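ADP-ribosylglycohydrolase (Thermus thermophilus, PDB 2YZV) is an all-helical member of the ADP-ribosylglycohydrolase family that holds two magnesium ions. Local coordinates at residues L229-R234 and R243-L248; A62-E67 and D81-W86; A161-E166 and P218-G223. All coordinates share one frame; numbering follows the deposited sequence.

In the fold
The three contacts join helices of a single all-helical domain and follow one another along the chain: interaction 2 closes first, then interaction 3, then interaction 1. Interactions 1 and 3 share helix 221-234. Its first turn packs on helix 162-179 in interaction 3 and its last turns on helix 238-246 in interaction 1, the two contact centres about 18 Å apart. Interaction 2, between helices 57-72 and 76-89, lies across the centre of the chain from interaction 1, about 28 Å away centre to centre, and about 22 Å from interaction 3. None touches another. Each has a side chain about 10 to 12 Å from a bound magnesium ion, so all lie near the metals but supply no ligand.

Interaction 1 (L229-R234 and R243-L248); sequences LWAFAR and RLAVNL
The indole of Trp230 carries this contact with the outer edge of its six-membered ring. Leu244 O lies at that edge, close to the ring plane, 3.5 Å from Trp230 CZ3. Leu248 approaches the same corner obliquely, tip to tip, with its CD2 methyl 3.7 Å from Trp230 CZ3. The Leu244 side chain instead crosses the indole at about a right angle, and its CB lies 3.8 Å from Trp230 CZ3. The indole is delivered by a first torsion that sets CG anti to the backbone N (chi1 164°), which carries the ring over to helix 238-246. Ala213 and Pro214 of a loop also touch it.

At the next residue of each segment, the backbones come together through small residues. Ala231 and Ala245 have their CA atoms 5.3 Å apart, and their CB methyls meet at 3.8 Å, a spacing that leaves the two helices close. Helix 252-267 packs against this pair, with Tyr259 on Ala231 and Val255 on Ala245. Leu244 CD1 rests 3.6 Å from Arg234 CB. The Arg234 chain then bends at chi2 (-51°) and leads away, so that NH2 hydrogen-bonds to Trp211 O.

Helix 238-246 ends within the contact. Arg243 O there accepts both Asn247 N and, at 2.8 Å, Asn247 ND2, which comes from above the carbonyl plane, while Asn247 OD1 takes Val39 N. These two bonds to Arg243 O help hold the turn leading to Leu248, shortly before the magnesium ligands Asp251, Asp253 and Thr254.

No hydrogen bond links the two consecutive helices here. Their cohesion is therefore mainly dispersion between aromatic, leucine and alanine carbons, probably helped by a weak electrostatic attraction between the Leu244 carbonyl oxygen and the C-H edge of the indole.

Interaction 2 (A62-E67 and D81-W86); sequences ALCLAE and DRYLRW
Helices 57-72 and 76-89 form a helical hairpin, connected by a short turn and running roughly antiparallel. Over these segments the axes approach to 9.5 Å with 141° between their directions. The first helix begins beside the metal site, where Thr56 and Asp58 are magnesium ligands.

Apolar packing centres on Cys64, which projects toward the second helix. Its CB sits 3.8 Å from Tyr83 CE1 and equally near CD1, so it meets the ring obliquely at the CD1-CE1 bond. Tyr83, with CG anti to its carbonyl carbon (chi1 -62°), lies alongside Leu65, both side chains pointing the same way. There Tyr83 OH passes 3.8 Å from Leu65 CB. Gln61, a turn earlier on the first helix, and Arg133 from a loop also touch Tyr83.

A sulfur-aromatic contact adds to this packing. Cys64 SG stands 5.3 Å from the centroid of the Trp86 five-membered ring, 37° off the ring normal and hence oblique. The Trp86 side chain also touches Ser60, on the side of the hairpin nearer the magnesium ions.

Electrostatic and polar terms gather round Arg82, on the side of the hairpin toward its connecting turn. Its chain, extended from CG to NE, reaches obliquely toward the C-terminal end of 62-67, bringing CD to 3.5 Å from Cys64 O. One guanidinium face looks onto the Glu67 backbone, while NE is committed to a salt bridge with Asp78 on its own helix, which helps fix the rotation of the group. The Glu67 carboxylate is close enough to moderate the arginine charge, probably only slightly. Glu67 OE1 lies 4.5 Å from Arg82 NH1, well out of the guanidinium plane, where no N-H points at it.

Interaction 3 (A161-E166 and P218-G223); sequences AREALE and PGYAPG
The first turns of two helices meet here in this all-helical ADP-ribosylglycohydrolase fold: helix 162-179, with Ala161 at its N-cap position, and helix 221-234, with Tyr220 at its N-cap position. Glu163 buries the largest area. Its CG takes the crowded position between backbone N and carbonyl carbon (chi1 58°), and the chain bends again at chi2 (-93°), folding the carboxylate toward Tyr220. On the way, Glu163 CB packs 3.6 Å from Pro222 CG.

Tyr220 extends with CG anti to its backbone N and meets the glutamate at about a right angle. Pro222, two residues on, lies against one face of the ring, with CD 3.4 Å above its plane over the centre. His199 from a loop touches both Tyr220 and Glu163.

At Ala221 the two backbones come close: Ala221 CB lies 3.8 Å from Ala164 CA, and only small side chains intervene. Ala221 is also backbone-bonded to Ala126, as Ala161 is to Gly125, so one loop joins the two helix starts.

The polar link is a single short bond. Tyr220 OH donates to Glu163 OE2 at 2.7 Å, meeting its anti lone pair, with carboxylate and ring planes 84° apart.

Interaction 1 (L229-R234 and R243-L248)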
ATOM      1  N   LEU A 229       0.859  -1.286  10.909  1.00  9.42           N
ATOM      2  CA  LEU A 229       1.722  -0.644  11.892  1.00  9.34           C
ATOM      3  C   LEU A 229       2.078  -1.614  13.020  1.00  9.09           C
ATOM      4  O   LEU A 229       3.195  -1.598  13.529  1.00  9.01           O
ATOM      5  CB  LEU A 229       1.050   0.609  12.460  1.00  9.10           C
ATOM      6  CG  LEU A 229       1.018   1.810  11.511  1.00  9.76           C
ATOM      7  CD1 LEU A 229       0.187   2.929  12.122  1.00  9.52           C
ATOM      8  CD2 LEU A 229       2.443   2.292  11.242  1.00 12.38           C
ATOM      9  N   TRP A 230       1.128  -2.457  13.410  1.00 10.13           N
ATOM     10  CA  TRP A 230       1.379  -3.437  14.459  1.00  9.54           C
ATOM     11  C   TRP A 230       2.455  -4.423  14.000  1.00  8.87           C
ATOM     12  O   TRP A 230       3.401  -4.711  14.729  1.00  8.33           O
ATOM     13  CB  TRP A 230       0.091  -4.201  14.775  1.00  8.97           C
ATOM     14  CG  TRP A 230       0.314  -5.456  15.548  1.00 10.35           C
ATOM     15  CD1 TRP A 230       0.573  -5.567  16.887  1.00 11.88           C
ATOM     16  CD2 TRP A 230       0.339  -6.788  15.022  1.00 11.99           C
ATOM     17  NE1 TRP A 230       0.758  -6.887  17.225  1.00 13.26           N
ATOM     18  CE2 TRP A 230       0.621  -7.659  16.099  1.00 12.01           C
ATOM     19  CE3 TRP A 230       0.153  -7.330  13.742  1.00 11.75           C
ATOM     20  CZ2 TRP A 230       0.723  -9.047  15.936  1.00 12.56           C
ATOM     21  CZ3 TRP A 230       0.252  -8.712  13.579  1.00 12.97           C
ATOM     22  CH2 TRP A 230       0.536  -9.552  14.673  1.00 13.77           C
ATOM     23  N   ALA A 231       2.303  -4.938  12.783  1.00  8.90           N
ATOM     24  CA  ALA A 231       3.258  -5.899  12.241  1.00  9.24           C
ATOM     25  C   ALA A 231       4.637  -5.269  12.113  1.00  9.50           C
ATOM     26  O   ALA A 231       5.657  -5.923  12.339  1.00 10.30           O
ATOM     27  CB  ALA A 231       2.778  -6.402  10.878  1.00  8.75           C
ATOM     28  N   PHE A 232       4.664  -3.992  11.748  1.00  9.77           N
ATOM     29  CA  PHE A 232       5.923  -3.275  11.599  1.00  8.64           C
ATOM     30  C   PHE A 232       6.573  -3.092  12.972  1.00 10.78           C
ATOM     31  O   PHE A 232       7.781  -3.271  13.127  1.00 11.67           O
ATOM     32  CB  PHE A 232       5.667  -1.916  10.928  1.00  9.99           C
ATOM     33  CG  PHE A 232       6.909  -1.092  10.712  1.00  9.24           C
ATOM     34  CD1 PHE A 232       7.986  -1.598   9.989  1.00 11.67           C
ATOM     35  CD2 PHE A 232       6.984   0.208  11.201  1.00 10.77           C
ATOM     36  CE1 PHE A 232       9.124  -0.817   9.756  1.00 10.81           C
ATOM     37  CE2 PHE A 232       8.114   0.998  10.976  1.00 10.67           C
ATOM     38  CZ  PHE A 232       9.187   0.483  10.250  1.00 10.23           C
ATOM     39  N   ALA A 233       5.762  -2.760  13.968  1.00  9.50           N
ATOM     40  CA  ALA A 233       6.275  -2.554  15.321  1.00 11.33           C
ATOM     41  C   ALA A 233       6.835  -3.831  15.947  1.00 12.36           C
ATOM     42  O   ALA A 233       7.880  -3.804  16.602  1.00 14.04           O
ATOM     43  CB  ALA A 233       5.177  -1.985  16.207  1.00 12.31           C
ATOM     44  N   ARG A 234       6.150  -4.952  15.741  1.00 12.22           N
ATOM     45  CA  ARG A 234       6.587  -6.209  16.338  1.00 12.61           C
ATOM     46  C   ARG A 234       7.617  -6.998  15.535  1.00 13.60           C
ATOM     47  O   ARG A 234       8.400  -7.754  16.110  1.00 15.10           O
ATOM     48  CB  ARG A 234       5.377  -7.100  16.630  1.00 13.01           C
ATOM     49  CG  ARG A 234       4.320  -6.447  17.511  1.00 12.77           C
ATOM     50  CD  ARG A 234       4.918  -5.861  18.787  1.00 13.03           C
ATOM     51  NE  ARG A 234       3.893  -5.190  19.580  1.00 11.18           N
ATOM     52  CZ  ARG A 234       4.139  -4.205  20.439  1.00 10.70           C
ATOM     53  NH1 ARG A 234       5.381  -3.779  20.622  1.00 12.56           N
ATOM     54  NH2 ARG A 234       3.136  -3.632  21.092  1.00 11.59           N
ATOM     55  N   ARG A 243       5.241 -11.934   7.936  1.00 10.34           N
ATOM     56  CA  ARG A 243       4.520 -13.125   8.373  1.00 10.15           C
ATOM     57  C   ARG A 243       3.476 -12.759   9.424  1.00  9.87           C
ATOM     58  O   ARG A 243       2.384 -13.319   9.435  1.00 10.00           O
ATOM     59  CB  ARG A 243       5.497 -14.178   8.906  1.00 13.16           C
ATOM     60  CG  ARG A 243       6.234 -14.887   7.786  1.00 15.41           C
ATOM     61  CD  ARG A 243       7.350 -15.769   8.295  1.00 20.48           C
ATOM     62  NE  ARG A 243       8.000 -16.471   7.193  1.00 25.47           N
ATOM     63  CZ  ARG A 243       9.179 -17.077   7.282  1.00 28.03           C
ATOM     64  NH1 ARG A 243       9.847 -17.061   8.428  1.00 28.42           N
ATOM     65  NH2 ARG A 243       9.685 -17.704   6.229  1.00 28.55           N
ATOM     66  N   LEU A 244       3.798 -11.815  10.303  1.00 10.12           N
ATOM     67  CA  LEU A 244       2.830 -11.401  11.312  1.00 10.36           C
ATOM     68  C   LEU A 244       1.618 -10.788  10.623  1.00  9.82           C
ATOM     69  O   LEU A 244       0.476 -11.075  10.975  1.00 11.65           O
ATOM     70  CB  LEU A 244       3.434 -10.365  12.268  1.00 10.97           C
ATOM     71  CG  LEU A 244       4.455 -10.864  13.289  1.00 12.12           C
ATOM     72  CD1 LEU A 244       4.879  -9.693  14.171  1.00 13.16           C
ATOM     73  CD2 LEU A 244       3.846 -11.972  14.135  1.00 12.99           C
ATOM     74  N   ALA A 245       1.876  -9.950   9.626  1.00 10.11           N
ATOM     75  CA  ALA A 245       0.797  -9.283   8.911  1.00  9.68           C
ATOM     76  C   ALA A 245      -0.145 -10.221   8.171  1.00 10.33           C
ATOM     77  O   ALA A 245      -1.362 -10.151   8.344  1.00  9.95           O
ATOM     78  CB  ALA A 245       1.376  -8.262   7.931  1.00  9.48           C
ATOM     79  N   VAL A 246       0.403 -11.102   7.347  1.00 10.42           N
ATOM     80  CA  VAL A 246      -0.466 -11.979   6.581  1.00 11.10           C
ATOM     81  C   VAL A 246      -1.161 -13.048   7.405  1.00 11.47           C
ATOM     82  O   VAL A 246      -2.257 -13.473   7.054  1.00 10.54           O
ATOM     83  CB  VAL A 246       0.278 -12.633   5.388  1.00 12.61           C
ATOM     84  CG1 VAL A 246       0.835 -11.548   4.476  1.00 13.55           C
ATOM     85  CG2 VAL A 246       1.375 -13.552   5.880  1.00 14.06           C
ATOM     86  N   ASN A 247      -0.556 -13.464   8.513  1.00 11.07           N
ATOM     87  CA  ASN A 247      -1.184 -14.487   9.328  1.00 11.17           C
ATOM     88  C   ASN A 247      -2.360 -13.999  10.166  1.00 11.58           C
ATOM     89  O   ASN A 247      -2.935 -14.757  10.948  1.00 13.70           O
ATOM     90  CB  ASN A 247      -0.130 -15.206  10.172  1.00 12.45           C
ATOM     91  CG  ASN A 247       0.603 -16.264   9.369  1.00 13.80           C
ATOM     92  OD1 ASN A 247       0.034 -17.310   9.035  1.00 13.34           O
ATOM     93  ND2 ASN A 247       1.856 -15.988   9.024  1.00 13.46           N
ATOM     94  N   LEU A 248      -2.726 -12.732   9.989  1.00 11.37           N
ATOM     95  CA  LEU A 248      -3.888 -12.180  10.673  1.00 12.03           C
ATOM     96  C   LEU A 248      -5.098 -12.647   9.873  1.00 12.68           C
ATOM     97  O   LEU A 248      -6.231 -12.587  10.341  1.00 12.48           O
ATOM     98  CB  LEU A 248      -3.860 -10.655  10.660  1.00 12.60           C
ATOM     99  CG  LEU A 248      -2.812  -9.952  11.516  1.00 12.21           C
ATOM    100  CD1 LEU A 248      -2.886  -8.461  11.241  1.00 10.84           C
ATOM    101  CD2 LEU A 248      -3.053 -10.240  12.992  1.00 12.94           C
TER

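Interaction 2 (A62-E67 and D81-W86)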
ATOM      1  N   ALA A  62      -1.537  -0.387  -8.299  1.00 13.27           N
ATOM      2  CA  ALA A  62      -0.271   0.276  -8.016  1.00 13.18           C
ATOM      3  C   ALA A  62       0.512   0.424  -9.317  1.00 13.17           C
ATOM      4  O   ALA A  62       1.142   1.456  -9.555  1.00 12.45           O
ATOM      5  CB  ALA A  62       0.538  -0.534  -6.999  1.00 14.42           C
ATOM      6  N   LEU A  63       0.462  -0.605 -10.159  1.00 12.47           N
ATOM      7  CA  LEU A  63       1.168  -0.573 -11.437  1.00 13.87           C
ATOM      8  C   LEU A  63       0.548   0.460 -12.370  1.00 14.37           C
ATOM      9  O   LEU A  63       1.262   1.172 -13.079  1.00 14.81           O
ATOM     10  CB  LEU A  63       1.151  -1.956 -12.099  1.00 14.93           C
ATOM     11  CG  LEU A  63       1.995  -3.027 -11.400  1.00 16.59           C
ATOM     12  CD1 LEU A  63       1.791  -4.372 -12.070  1.00 16.48           C
ATOM     13  CD2 LEU A  63       3.464  -2.631 -11.454  1.00 19.50           C
ATOM     14  N   CYS A  64      -0.779   0.535 -12.372  1.00 14.49           N
ATOM     15  CA  CYS A  64      -1.484   1.497 -13.211  1.00 16.24           C
ATOM     16  C   CYS A  64      -1.123   2.915 -12.797  1.00 15.81           C
ATOM     17  O   CYS A  64      -0.826   3.764 -13.641  1.00 15.85           O
ATOM     18  CB  CYS A  64      -2.995   1.308 -13.085  1.00 17.63           C
ATOM     19  SG  CYS A  64      -3.609  -0.188 -13.870  1.00 23.15           S
ATOM     20  N   LEU A  65      -1.163   3.167 -11.491  1.00 14.71           N
ATOM     21  CA  LEU A  65      -0.832   4.482 -10.959  1.00 14.49           C
ATOM     22  C   LEU A  65       0.607   4.829 -11.309  1.00 14.55           C
ATOM     23  O   LEU A  65       0.900   5.955 -11.712  1.00 14.55           O
ATOM     24  CB  LEU A  65      -1.024   4.507  -9.439  1.00 15.03           C
ATOM     25  CG  LEU A  65      -0.619   5.781  -8.690  1.00 15.82           C
ATOM     26  CD1 LEU A  65      -1.408   6.977  -9.213  1.00 14.84           C
ATOM     27  CD2 LEU A  65      -0.877   5.594  -7.201  1.00 14.46           C
ATOM     28  N   ALA A  66       1.503   3.855 -11.160  1.00 13.80           N
ATOM     29  CA  ALA A  66       2.913   4.057 -11.467  1.00 13.69           C
ATOM     30  C   ALA A  66       3.081   4.503 -12.919  1.00 14.05           C
ATOM     31  O   ALA A  66       3.776   5.481 -13.197  1.00 15.60           O
ATOM     32  CB  ALA A  66       3.697   2.763 -11.222  1.00 13.08           C
ATOM     33  N   GLU A  67       2.444   3.790 -13.841  1.00 14.28           N
ATOM     34  CA  GLU A  67       2.555   4.141 -15.252  1.00 15.55           C
ATOM     35  C   GLU A  67       1.941   5.505 -15.541  1.00 16.36           C
ATOM     36  O   GLU A  67       2.467   6.265 -16.352  1.00 16.85           O
ATOM     37  CB  GLU A  67       1.901   3.066 -16.123  1.00 18.00           C
ATOM     38  CG  GLU A  67       2.540   1.695 -15.965  1.00 24.67           C
ATOM     39  CD  GLU A  67       2.246   0.770 -17.129  1.00 27.92           C
ATOM     40  OE1 GLU A  67       1.060   0.608 -17.485  1.00 30.29           O
ATOM     41  OE2 GLU A  67       3.208   0.200 -17.686  1.00 32.00           O
ATOM     42  N   ASP A  81      -8.701   6.493 -16.189  1.00 16.38           N
ATOM     43  CA  ASP A  81      -8.825   5.919 -17.524  1.00 18.80           C
ATOM     44  C   ASP A  81      -8.140   4.555 -17.490  1.00 19.51           C
ATOM     45  O   ASP A  81      -8.641   3.578 -18.047  1.00 19.26           O
ATOM     46  CB  ASP A  81      -8.145   6.793 -18.585  1.00 19.49           C
ATOM     47  CG  ASP A  81      -8.900   8.079 -18.866  1.00 21.65           C
ATOM     48  OD1 ASP A  81     -10.148   8.060 -18.824  1.00 22.07           O
ATOM     49  OD2 ASP A  81      -8.244   9.104 -19.148  1.00 23.29           O
ATOM     50  N   ARG A  82      -6.993   4.495 -16.822  1.00 19.00           N
ATOM     51  CA  ARG A  82      -6.242   3.252 -16.722  1.00 20.69           C
ATOM     52  C   ARG A  82      -6.934   2.220 -15.833  1.00 21.31           C
ATOM     53  O   ARG A  82      -7.005   1.047 -16.197  1.00 21.84           O
ATOM     54  CB  ARG A  82      -4.828   3.527 -16.206  1.00 20.52           C
ATOM     55  CG  ARG A  82      -3.986   4.380 -17.144  1.00 21.02           C
ATOM     56  CD  ARG A  82      -2.627   4.676 -16.529  1.00 24.12           C
ATOM     57  NE  ARG A  82      -1.851   5.632 -17.315  1.00 26.33           N
ATOM     58  CZ  ARG A  82      -1.260   5.354 -18.472  1.00 29.09           C
ATOM     59  NH1 ARG A  82      -1.343   4.138 -18.994  1.00 31.58           N
ATOM     60  NH2 ARG A  82      -0.584   6.298 -19.109  1.00 29.73           N
ATOM     61  N   TYR A  83      -7.441   2.640 -14.673  1.00 21.85           N
ATOM     62  CA  TYR A  83      -8.126   1.699 -13.789  1.00 22.37           C
ATOM     63  C   TYR A  83      -9.332   1.111 -14.509  1.00 24.50           C
ATOM     64  O   TYR A  83      -9.587  -0.090 -14.437  1.00 24.88           O
ATOM     65  CB  TYR A  83      -8.628   2.372 -12.504  1.00 19.91           C
ATOM     66  CG  TYR A  83      -7.577   2.966 -11.592  1.00 18.68           C
ATOM     67  CD1 TYR A  83      -6.301   2.411 -11.489  1.00 18.32           C
ATOM     68  CD2 TYR A  83      -7.879   4.069 -10.794  1.00 17.15           C
ATOM     69  CE1 TYR A  83      -5.353   2.945 -10.615  1.00 17.99           C
ATOM     70  CE2 TYR A  83      -6.946   4.605  -9.918  1.00 17.95           C
ATOM     71  CZ  TYR A  83      -5.685   4.044  -9.832  1.00 16.46           C
ATOM     72  OH  TYR A  83      -4.767   4.585  -8.960  1.00 17.81           O
ATOM     73  N   LEU A  84     -10.078   1.975 -15.192  1.00 25.20           N
ATOM     74  CA  LEU A  84     -11.270   1.560 -15.922  1.00 28.23           C
ATOM     75  C   LEU A  84     -10.919   0.574 -17.028  1.00 30.24           C
ATOM     76  O   LEU A  84     -11.607  -0.427 -17.224  1.00 30.16           O
ATOM     77  CB  LEU A  84     -11.968   2.784 -16.524  1.00 26.79           C
ATOM     78  CG  LEU A  84     -13.253   2.537 -17.320  1.00 26.76           C
ATOM     79  CD1 LEU A  84     -14.303   1.901 -16.423  1.00 26.79           C
ATOM     80  CD2 LEU A  84     -13.763   3.855 -17.887  1.00 26.69           C
ATOM     81  N   ARG A  85      -9.843   0.869 -17.748  1.00 32.87           N
ATOM     82  CA  ARG A  85      -9.389   0.021 -18.841  1.00 35.77           C
ATOM     83  C   ARG A  85      -8.991  -1.355 -18.314  1.00 37.17           C
ATOM     84  O   ARG A  85      -9.194  -2.367 -18.984  1.00 37.48           O
ATOM     85  CB  ARG A  85      -8.213   0.695 -19.550  1.00 37.25           C
ATOM     86  CG  ARG A  85      -7.727  -0.002 -20.805  1.00 40.83           C
ATOM     87  CD  ARG A  85      -6.931   0.973 -21.663  1.00 42.89           C
ATOM     88  NE  ARG A  85      -5.894   1.655 -20.891  1.00 45.47           N
ATOM     89  CZ  ARG A  85      -5.214   2.713 -21.323  1.00 46.13           C
ATOM     90  NH1 ARG A  85      -5.460   3.217 -22.525  1.00 46.85           N
ATOM     91  NH2 ARG A  85      -4.290   3.271 -20.551  1.00 46.27           N
ATOM     92  N   TRP A  86      -8.428  -1.388 -17.109  1.00 38.31           N
ATOM     93  CA  TRP A  86      -8.020  -2.647 -16.494  1.00 39.11           C
ATOM     94  C   TRP A  86      -9.239  -3.371 -15.933  1.00 39.71           C
ATOM     95  O   TRP A  86      -9.317  -4.600 -15.965  1.00 39.17           O
ATOM     96  CB  TRP A  86      -7.003  -2.385 -15.375  1.00 40.63           C
ATOM     97  CG  TRP A  86      -6.748  -3.576 -14.493  1.00 42.25           C
ATOM     98  CD1 TRP A  86      -7.414  -3.906 -13.347  1.00 42.60           C
ATOM     99  CD2 TRP A  86      -5.782  -4.613 -14.709  1.00 43.23           C
ATOM    100  NE1 TRP A  86      -6.924  -5.084 -12.835  1.00 43.29           N
ATOM    101  CE2 TRP A  86      -5.921  -5.540 -13.651  1.00 43.32           C
ATOM    102  CE3 TRP A  86      -4.812  -4.850 -15.694  1.00 43.54           C
ATOM    103  CZ2 TRP A  86      -5.127  -6.687 -13.550  1.00 44.65           C
ATOM    104  CZ3 TRP A  86      -4.021  -5.993 -15.593  1.00 44.46           C
ATOM    105  CH2 TRP A  86      -4.186  -6.896 -14.527  1.00 45.20           C
TER

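Interaction 3 (A161-E166 and P218-G223)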
ATOM      1  N   ALA A 161     -14.625   8.429   1.899  1.00 12.39           N
ATOM      2  CA  ALA A 161     -14.845   8.510   3.343  1.00 12.27           C
ATOM      3  C   ALA A 161     -13.698   9.250   4.026  1.00 12.21           C
ATOM      4  O   ALA A 161     -12.527   9.023   3.718  1.00 12.00           O
ATOM      5  CB  ALA A 161     -14.993   7.107   3.934  1.00 12.42           C
ATOM      6  N   ARG A 162     -14.042  10.124   4.965  1.00 11.61           N
ATOM      7  CA  ARG A 162     -13.047  10.908   5.686  1.00 11.53           C
ATOM      8  C   ARG A 162     -11.880  10.086   6.219  1.00 11.97           C
ATOM      9  O   ARG A 162     -10.720  10.450   6.021  1.00 11.54           O
ATOM     10  CB  ARG A 162     -13.692  11.646   6.861  1.00 12.63           C
ATOM     11  CG  ARG A 162     -12.689  12.449   7.671  1.00 13.88           C
ATOM     12  CD  ARG A 162     -13.282  12.986   8.960  1.00 16.41           C
ATOM     13  NE  ARG A 162     -12.315  13.827   9.658  1.00 19.61           N
ATOM     14  CZ  ARG A 162     -12.499  14.342  10.867  1.00 24.52           C
ATOM     15  NH1 ARG A 162     -13.623  14.105  11.532  1.00 26.91           N
ATOM     16  NH2 ARG A 162     -11.557  15.103  11.409  1.00 24.66           N
ATOM     17  N   GLU A 163     -12.184   8.987   6.903  1.00 11.81           N
ATOM     18  CA  GLU A 163     -11.129   8.168   7.485  1.00 12.61           C
ATOM     19  C   GLU A 163     -10.219   7.504   6.465  1.00 11.35           C
ATOM     20  O   GLU A 163      -9.060   7.231   6.764  1.00 10.12           O
ATOM     21  CB  GLU A 163     -11.713   7.107   8.436  1.00 12.70           C
ATOM     22  CG  GLU A 163     -12.712   6.149   7.810  1.00 12.80           C
ATOM     23  CD  GLU A 163     -14.149   6.610   7.973  1.00 13.47           C
ATOM     24  OE1 GLU A 163     -14.483   7.710   7.485  1.00 13.30           O
ATOM     25  OE2 GLU A 163     -14.948   5.867   8.590  1.00 15.68           O
ATOM     26  N   ALA A 164     -10.733   7.238   5.267  1.00 10.34           N
ATOM     27  CA  ALA A 164      -9.907   6.626   4.232  1.00 10.83           C
ATOM     28  C   ALA A 164      -8.960   7.680   3.671  1.00 11.16           C
ATOM     29  O   ALA A 164      -7.785   7.408   3.429  1.00 10.07           O
ATOM     30  CB  ALA A 164     -10.775   6.053   3.122  1.00 11.31           C
ATOM     31  N   LEU A 165      -9.473   8.888   3.465  1.00  9.85           N
ATOM     32  CA  LEU A 165      -8.639   9.966   2.953  1.00  9.15           C
ATOM     33  C   LEU A 165      -7.523  10.280   3.952  1.00 10.00           C
ATOM     34  O   LEU A 165      -6.361  10.408   3.574  1.00 10.10           O
ATOM     35  CB  LEU A 165      -9.488  11.217   2.697  1.00  9.42           C
ATOM     36  CG  LEU A 165     -10.640  11.000   1.712  1.00 11.26           C
ATOM     37  CD1 LEU A 165     -11.305  12.332   1.404  1.00 11.86           C
ATOM     38  CD2 LEU A 165     -10.123  10.368   0.426  1.00 12.86           C
ATOM     39  N   GLU A 166      -7.874  10.383   5.232  1.00  9.07           N
ATOM     40  CA  GLU A 166      -6.880  10.693   6.256  1.00  9.27           C
ATOM     41  C   GLU A 166      -5.872   9.560   6.448  1.00  9.10           C
ATOM     42  O   GLU A 166      -4.692   9.810   6.684  1.00  9.83           O
ATOM     43  CB  GLU A 166      -7.569  11.005   7.586  1.00 10.37           C
ATOM     44  CG  GLU A 166      -8.486  12.214   7.525  1.00 11.02           C
ATOM     45  CD  GLU A 166      -9.197  12.469   8.837  1.00 14.03           C
ATOM     46  OE1 GLU A 166      -9.403  11.499   9.591  1.00 13.22           O
ATOM     47  OE2 GLU A 166      -9.557  13.635   9.102  1.00 17.04           O
ATOM     48  N   PRO A 218      -8.250  -6.344   8.863  1.00 14.74           N
ATOM     49  CA  PRO A 218      -9.381  -5.493   8.472  1.00 15.40           C
ATOM     50  C   PRO A 218      -9.354  -4.934   7.055  1.00 15.14           C
ATOM     51  O   PRO A 218      -8.287  -4.722   6.478  1.00 15.41           O
ATOM     52  CB  PRO A 218      -9.344  -4.352   9.499  1.00 15.67           C
ATOM     53  CG  PRO A 218      -8.362  -4.811  10.565  1.00 17.85           C
ATOM     54  CD  PRO A 218      -7.371  -5.623   9.795  1.00 14.58           C
ATOM     55  N   GLY A 219     -10.547  -4.684   6.524  1.00 14.17           N
ATOM     56  CA  GLY A 219     -10.686  -4.104   5.200  1.00 14.33           C
ATOM     57  C   GLY A 219     -10.913  -2.606   5.350  1.00 13.04           C
ATOM     58  O   GLY A 219     -10.728  -1.839   4.411  1.00 15.60           O
ATOM     59  N   TYR A 220     -11.311  -2.200   6.553  1.00 11.47           N
ATOM     60  CA  TYR A 220     -11.572  -0.799   6.890  1.00 11.70           C
ATOM     61  C   TYR A 220     -10.219  -0.081   6.921  1.00 10.81           C
ATOM     62  O   TYR A 220      -9.312  -0.518   7.617  1.00 11.84           O
ATOM     63  CB  TYR A 220     -12.262  -0.761   8.260  1.00 11.44           C
ATOM     64  CG  TYR A 220     -12.640   0.597   8.798  1.00 11.77           C
ATOM     65  CD1 TYR A 220     -13.403   1.488   8.045  1.00 12.21           C
ATOM     66  CD2 TYR A 220     -12.290   0.964  10.096  1.00 12.55           C
ATOM     67  CE1 TYR A 220     -13.816   2.710   8.573  1.00 12.48           C
ATOM     68  CE2 TYR A 220     -12.696   2.180  10.637  1.00 12.62           C
ATOM     69  CZ  TYR A 220     -13.460   3.047   9.870  1.00 13.37           C
ATOM     70  OH  TYR A 220     -13.863   4.247  10.404  1.00 14.86           O
ATOM     71  N   ALA A 221     -10.089   1.018   6.176  1.00 10.75           N
ATOM     72  CA  ALA A 221      -8.819   1.749   6.093  1.00 10.37           C
ATOM     73  C   ALA A 221      -8.063   1.973   7.404  1.00 10.33           C
ATOM     74  O   ALA A 221      -6.884   1.637   7.500  1.00  8.46           O
ATOM     75  CB  ALA A 221      -9.021   3.086   5.369  1.00 12.22           C
ATOM     76  N   PRO A 222      -8.713   2.559   8.421  1.00  9.51           N
ATOM     77  CA  PRO A 222      -7.984   2.771   9.677  1.00  9.75           C
ATOM     78  C   PRO A 222      -7.479   1.456  10.271  1.00 10.73           C
ATOM     79  O   PRO A 222      -6.367   1.390  10.803  1.00 10.23           O
ATOM     80  CB  PRO A 222      -9.023   3.443  10.571  1.00 10.97           C
ATOM     81  CG  PRO A 222      -9.873   4.197   9.588  1.00 10.93           C
ATOM     82  CD  PRO A 222     -10.041   3.196   8.469  1.00 10.66           C
ATOM     83  N   GLY A 223      -8.302   0.414  10.178  1.00 10.21           N
ATOM     84  CA  GLY A 223      -7.922  -0.882  10.716  1.00 10.62           C
ATOM     85  C   GLY A 223      -6.795  -1.533   9.937  1.00  9.54           C
ATOM     86  O   GLY A 223      -5.941  -2.218  10.513  1.00 10.79           O
TER